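Hypothetical aldose 1-epimerase (Klebsiella pneumoniae subsp. pneumoniae MGH 78578, PDB 3TY1) is a putative aldose 1-epimerase-like protein of the galactose mutarotase clan that probably binds carbohydrate. Local coordinates at residues L7-I21 with I35-K49. Sequence-based numbering, arbitrary orientation.
Sequences LTNAEEGIDKGNWQI and IEQKVLHGGKQEGSK
Q37 meets G17, and K49 meets D15. The side chain of Q37 leaves the strand with CG anti to the backbone N (chi1 180°) and runs on extended, which carries its amide to the turn after D15. There NE2 of Q37 donates to G17 O at 2.8 Å; the bond is nearly straight (170°), and G17 O lies in the amide plane of Q37. The other amide atom, Q37 OE1, accepts from a water at 2.7 Å. This water also accepts from K49 NZ and bonds T8 OG1. K49, bent at chi3, brings NZ to D15 OD2 at 2.7 Å, a salt bridge made on the syn side of the carboxylate. D15 OD1 takes G17 N from above the carboxylate plane, an Asx turn, which probably helps to place G17 O for Q37.

Farther along, strands 19-22 and 33-39 form an antiparallel hairpin. W19 and I21 exchange paired backbone bonds with Q37 and I35. W19 and I35 point the same way, and W19 CZ3 meets I35 CG2 at 4.0 Å. L7 CD1 lies 3.7 Å above one face of the W19 ring, offset toward its rim, while I35 also packs on V149 and V151 of the neighbouring sheet. Beyond the last pair, N18 OD1 accepts from V39 N at 2.9 Å and extends the hairpin by a side-chain bond.

The contact closes the outer hairpin of one sheet of the supersandwich and ties it to strands 2-9 and 14-15 of the neighbouring sheet. Its apolar end packs the sheets together; at its polar end, K49 probably offsets the charge of D15, and the amide O and N of Q37 each have a partner.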
loop_
_atom_site.group_PDB
_atom_site.type_symbol
_atom_site.label_atom_id
_atom_site.label_comp_id
_atom_site.label_asym_id
_atom_site.label_seq_id
_atom_site.Cartn_x
_atom_site.Cartn_y
_atom_site.Cartn_z
ATOM N N LEU A 7 14.065 8.446 -19.266
ATOM C CA LEU A 7 12.986 9.108 -18.539
ATOM C C LEU A 7 13.008 8.764 -17.060
ATOM O O LEU A 7 12.526 9.551 -16.250
ATOM C CB LEU A 7 11.621 8.688 -19.107
ATOM C CG LEU A 7 11.059 9.401 -20.325
ATOM C CD1 LEU A 7 12.057 9.622 -21.367
ATOM C CD2 LEU A 7 9.789 8.695 -20.841
ATOM N N THR A 8 13.447 7.545 -16.743
ATOM C CA THR A 8 13.447 7.008 -15.386
ATOM C C THR A 8 14.648 6.106 -15.222
ATOM O O THR A 8 14.960 5.293 -16.086
ATOM C CB THR A 8 12.180 6.207 -15.079
ATOM O OG1 THR A 8 11.018 7.017 -15.339
ATOM C CG2 THR A 8 12.148 5.736 -13.662
ATOM N N ASN A 9 15.356 6.293 -14.126
ATOM C CA ASN A 9 16.507 5.431 -13.816
ATOM C C ASN A 9 16.703 5.372 -12.304
ATOM O O ASN A 9 17.349 6.218 -11.706
ATOM C CB ASN A 9 17.766 5.869 -14.559
ATOM C CG ASN A 9 18.914 4.853 -14.403
ATOM O OD1 ASN A 9 18.866 3.983 -13.550
ATOM N ND2 ASN A 9 19.910 4.958 -15.238
ATOM N N ALA A 10 16.152 4.322 -11.708
ATOM C CA ALA A 10 16.171 4.179 -10.260
ATOM C C ALA A 10 17.582 4.037 -9.743
ATOM O O ALA A 10 17.887 4.517 -8.638
ATOM C CB ALA A 10 15.272 3.002 -9.813
ATOM N N GLU A 11 18.453 3.409 -10.535
ATOM C CA GLU A 11 19.851 3.243 -10.130
ATOM C C GLU A 11 20.512 4.604 -9.849
ATOM O O GLU A 11 21.381 4.687 -8.961
ATOM C CB GLU A 11 20.612 2.416 -11.184
ATOM C CG GLU A 11 22.067 2.128 -10.868
ATOM C CD GLU A 11 22.763 1.343 -11.978
ATOM O OE1 GLU A 11 22.715 1.764 -13.166
ATOM O OE2 GLU A 11 23.381 0.313 -11.651
ATOM N N GLU A 12 20.104 5.647 -10.595
ATOM C CA GLU A 12 20.583 7.023 -10.374
ATOM C C GLU A 12 19.570 7.869 -9.578
ATOM O O GLU A 12 19.813 9.034 -9.295
ATOM C CB GLU A 12 20.964 7.689 -11.711
ATOM C CG GLU A 12 22.008 6.868 -12.513
ATOM C CD GLU A 12 22.499 7.534 -13.805
ATOM O OE1 GLU A 12 21.942 8.577 -14.212
ATOM O OE2 GLU A 12 23.456 7.003 -14.411
ATOM N N GLY A 13 18.438 7.271 -9.200
ATOM C CA GLY A 13 17.402 7.948 -8.419
ATOM C C GLY A 13 16.612 9.008 -9.162
ATOM O O GLY A 13 16.032 9.875 -8.528
ATOM N N ILE A 14 16.517 8.908 -10.484
ATOM C CA ILE A 14 15.913 9.974 -11.275
ATOM C C ILE A 14 14.644 9.575 -11.999
ATOM O O ILE A 14 14.450 8.401 -12.335
ATOM C CB ILE A 14 16.956 10.602 -12.250
ATOM C CG1 ILE A 14 17.175 9.735 -13.471
ATOM C CG2 ILE A 14 18.273 10.950 -11.526
ATOM C CD1 ILE A 14 16.316 10.182 -14.631
ATOM N N ASP A 15 13.769 10.558 -12.206
ATOM C CA ASP A 15 12.533 10.382 -12.984
ATOM C C ASP A 15 12.193 11.761 -13.492
ATOM O O ASP A 15 12.029 12.677 -12.685
ATOM C CB ASP A 15 11.381 9.801 -12.142
ATOM C CG ASP A 15 10.214 9.264 -13.013
ATOM O OD1 ASP A 15 10.028 9.726 -14.171
ATOM O OD2 ASP A 15 9.491 8.352 -12.547
ATOM N N LYS A 16 12.119 11.919 -14.811
ATOM C CA LYS A 16 11.827 13.190 -15.427
ATOM C C LYS A 16 10.408 13.689 -15.183
ATOM O O LYS A 16 10.169 14.877 -15.359
ATOM C CB LYS A 16 12.096 13.173 -16.947
ATOM C CG LYS A 16 13.597 13.133 -17.305
ATOM C CD LYS A 16 13.811 13.307 -18.806
ATOM C CE LYS A 16 15.286 13.255 -19.235
ATOM N NZ LYS A 16 16.109 14.226 -18.490
ATOM N N GLY A 17 9.472 12.815 -14.799
ATOM C CA GLY A 17 8.081 13.240 -14.607
ATOM C C GLY A 17 7.499 13.695 -15.937
ATOM O O GLY A 17 7.645 12.996 -16.946
ATOM N N ASN A 18 6.863 14.868 -15.951
ATOM C CA ASN A 18 6.308 15.423 -17.191
ATOM C C ASN A 18 7.403 15.716 -18.218
ATOM O O ASN A 18 8.384 16.347 -17.890
ATOM C CB ASN A 18 5.487 16.676 -16.922
ATOM C CG ASN A 18 4.232 16.391 -16.112
ATOM O OD1 ASN A 18 3.481 15.456 -16.376
ATOM N ND2 ASN A 18 4.007 17.208 -15.109
ATOM N N TRP A 19 7.236 15.233 -19.444
ATOM C CA TRP A 19 8.295 15.330 -20.447
ATOM C C TRP A 19 7.690 15.099 -21.803
ATOM O O TRP A 19 6.735 14.330 -21.941
ATOM C CB TRP A 19 9.330 14.233 -20.150
ATOM C CG TRP A 19 10.364 14.001 -21.223
ATOM C CD1 TRP A 19 11.585 14.607 -21.344
ATOM C CD2 TRP A 19 10.263 13.080 -22.323
ATOM N NE1 TRP A 19 12.244 14.106 -22.442
ATOM C CE2 TRP A 19 11.457 13.172 -23.057
ATOM C CE3 TRP A 19 9.282 12.168 -22.741
ATOM C CZ2 TRP A 19 11.694 12.401 -24.199
ATOM C CZ3 TRP A 19 9.514 11.409 -23.862
ATOM C CH2 TRP A 19 10.715 11.531 -24.585
ATOM N N GLN A 20 8.219 15.764 -22.815
ATOM C CA GLN A 20 7.768 15.485 -24.170
ATOM C C GLN A 20 8.841 15.785 -25.175
ATOM O O GLN A 20 9.703 16.652 -24.965
ATOM C CB GLN A 20 6.515 16.288 -24.552
ATOM C CG GLN A 20 6.732 17.787 -24.702
ATOM C CD GLN A 20 7.334 18.236 -26.082
ATOM O OE1 GLN A 20 6.951 17.713 -27.142
ATOM N NE2 GLN A 20 8.247 19.237 -26.052
ATOM N N ILE A 21 8.748 15.084 -26.287
ATOM C CA ILE A 21 9.496 15.459 -27.489
ATOM C C ILE A 21 8.555 15.380 -28.667
ATOM O O ILE A 21 7.559 14.665 -28.631
ATOM C CB ILE A 21 10.718 14.601 -27.723
ATOM C CG1 ILE A 21 10.324 13.128 -27.846
ATOM C CG2 ILE A 21 11.762 14.849 -26.624
ATOM C CD1 ILE A 21 11.479 12.224 -28.268
ATOM N N ILE A 35 5.954 12.304 -28.430
ATOM C CA ILE A 35 6.029 11.288 -27.377
ATOM C C ILE A 35 5.980 12.090 -26.076
ATOM O O ILE A 35 6.774 13.033 -25.900
ATOM C CB ILE A 35 7.323 10.412 -27.452
ATOM C CG1 ILE A 35 7.483 9.839 -28.868
ATOM C CG2 ILE A 35 7.252 9.303 -26.407
ATOM C CD1 ILE A 35 8.840 9.175 -29.158
ATOM N N GLU A 36 5.035 11.742 -25.214
ATOM C CA GLU A 36 4.795 12.482 -23.985
ATOM C C GLU A 36 4.569 11.596 -22.779
ATOM O O GLU A 36 3.742 10.648 -22.824
ATOM C CB GLU A 36 3.565 13.406 -24.151
ATOM C CG GLU A 36 3.323 14.281 -22.913
ATOM C CD GLU A 36 2.168 15.288 -23.053
ATOM O OE1 GLU A 36 1.468 15.278 -24.076
ATOM O OE2 GLU A 36 1.983 16.078 -22.098
ATOM N N GLN A 37 5.277 11.944 -21.688
ATOM C CA GLN A 37 5.043 11.362 -20.395
ATOM C C GLN A 37 4.296 12.414 -19.544
ATOM O O GLN A 37 4.662 13.589 -19.521
ATOM C CB GLN A 37 6.327 10.925 -19.696
ATOM C CG GLN A 37 6.084 10.306 -18.316
ATOM C CD GLN A 37 7.280 9.561 -17.766
ATOM O OE1 GLN A 37 7.377 8.354 -17.954
ATOM N NE2 GLN A 37 8.195 10.264 -17.087
ATOM N N LYS A 38 3.259 11.965 -18.870
ATOM C CA LYS A 38 2.433 12.779 -18.054
ATOM C C LYS A 38 2.223 12.122 -16.711
ATOM O O LYS A 38 1.856 10.926 -16.635
ATOM C CB LYS A 38 1.126 13.008 -18.819
ATOM C CG LYS A 38 0.112 13.919 -18.161
ATOM C CD LYS A 38 -1.151 14.195 -19.073
ATOM C CE LYS A 38 -0.806 14.872 -20.404
ATOM N NZ LYS A 38 -1.989 15.426 -21.162
ATOM N N VAL A 39 2.379 12.916 -15.647
ATOM C CA VAL A 39 2.142 12.475 -14.294
ATOM C C VAL A 39 0.705 12.805 -14.012
ATOM O O VAL A 39 0.298 13.965 -14.134
ATOM C CB VAL A 39 3.040 13.185 -13.255
ATOM C CG1 VAL A 39 2.784 12.600 -11.831
ATOM C CG2 VAL A 39 4.493 13.023 -13.596
ATOM N N LEU A 40 -0.071 11.806 -13.630
ATOM C CA LEU A 40 -1.509 11.979 -13.387
ATOM C C LEU A 40 -1.808 12.273 -11.910
ATOM O O LEU A 40 -1.003 12.023 -11.007
ATOM C CB LEU A 40 -2.303 10.751 -13.849
ATOM C CG LEU A 40 -2.181 10.395 -15.326
ATOM C CD1 LEU A 40 -2.904 9.022 -15.503
ATOM C CD2 LEU A 40 -2.728 11.524 -16.193
ATOM N N HIS A 41 -3.019 12.776 -11.670
ATOM C CA HIS A 41 -3.442 13.196 -10.335
ATOM C C HIS A 41 -4.923 12.882 -10.145
ATOM O O HIS A 41 -5.668 12.669 -11.122
ATOM C CB HIS A 41 -3.162 14.683 -10.088
ATOM C CG HIS A 41 -1.725 15.070 -10.233
ATOM N ND1 HIS A 41 -0.785 14.827 -9.251
ATOM C CD2 HIS A 41 -1.061 15.683 -11.254
ATOM C CE1 HIS A 41 0.397 15.264 -9.663
ATOM N NE2 HIS A 41 0.254 15.800 -10.864
ATOM N N GLY A 42 -5.341 12.837 -8.886
ATOM C CA GLY A 42 -6.735 12.621 -8.526
ATOM C C GLY A 42 -7.064 11.178 -8.184
ATOM O O GLY A 42 -6.539 10.231 -8.798
ATOM N N GLY A 43 -7.929 10.990 -7.185
ATOM C CA GLY A 43 -8.341 9.639 -6.830
ATOM C C GLY A 43 -7.176 8.704 -6.531
ATOM O O GLY A 43 -6.185 9.119 -5.960
ATOM N N LYS A 44 -7.301 7.446 -6.949
ATOM C CA LYS A 44 -6.254 6.443 -6.740
ATOM C C LYS A 44 -5.174 6.490 -7.838
ATOM O O LYS A 44 -4.240 5.697 -7.849
ATOM C CB LYS A 44 -6.877 5.064 -6.645
ATOM C CG LYS A 44 -7.711 4.885 -5.428
ATOM C CD LYS A 44 -8.154 3.445 -5.216
ATOM C CE LYS A 44 -9.064 2.928 -6.314
ATOM N NZ LYS A 44 -9.714 1.602 -5.978
ATOM N N GLN A 45 -5.269 7.499 -8.687
ATOM C CA GLN A 45 -4.375 7.712 -9.819
ATOM C C GLN A 45 -3.254 8.681 -9.447
ATOM O O GLN A 45 -2.385 8.980 -10.259
ATOM C CB GLN A 45 -5.308 8.121 -11.003
ATOM C CG GLN A 45 -4.835 8.922 -12.028
ATOM C CD GLN A 45 -5.885 9.213 -13.033
ATOM O OE1 GLN A 45 -6.323 8.312 -13.764
ATOM N NE2 GLN A 45 -6.197 10.484 -13.191
ATOM N N GLU A 46 -3.222 9.147 -8.186
ATOM C CA GLU A 46 -2.225 10.115 -7.756
ATOM C C GLU A 46 -0.794 9.587 -7.941
ATOM O O GLU A 46 -0.456 8.549 -7.421
ATOM C CB GLU A 46 -2.411 10.525 -6.295
ATOM C CG GLU A 46 -1.365 11.572 -5.812
ATOM C CD GLU A 46 -1.285 12.861 -6.693
ATOM O OE1 GLU A 46 -2.334 13.437 -7.003
ATOM O OE2 GLU A 46 -0.181 13.308 -7.036
ATOM N N GLY A 47 -0.013 10.286 -8.747
ATOM C CA GLY A 47 1.381 9.910 -8.997
ATOM C C GLY A 47 1.592 8.922 -10.134
ATOM O O GLY A 47 2.713 8.698 -10.504
ATOM N N SER A 48 0.524 8.343 -10.694
ATOM C CA SER A 48 0.638 7.410 -11.797
ATOM C C SER A 48 1.110 8.106 -13.047
ATOM O O SER A 48 0.695 9.217 -13.316
ATOM C CB SER A 48 -0.702 6.761 -12.120
ATOM O OG SER A 48 -1.088 5.865 -11.083
ATOM N N LYS A 49 1.987 7.452 -13.814
ATOM C CA LYS A 49 2.419 8.020 -15.090
ATOM C C LYS A 49 1.804 7.293 -16.290
ATOM O O LYS A 49 1.553 6.078 -16.235
ATOM C CB LYS A 49 3.903 7.902 -15.199
ATOM C CG LYS A 49 4.729 8.683 -14.196
ATOM C CD LYS A 49 6.219 8.323 -14.317
ATOM C CE LYS A 49 6.568 6.977 -13.623
ATOM N NZ LYS A 49 7.977 6.563 -13.845
HETATM O O HOH W 1 8.636 6.495 -16.500
#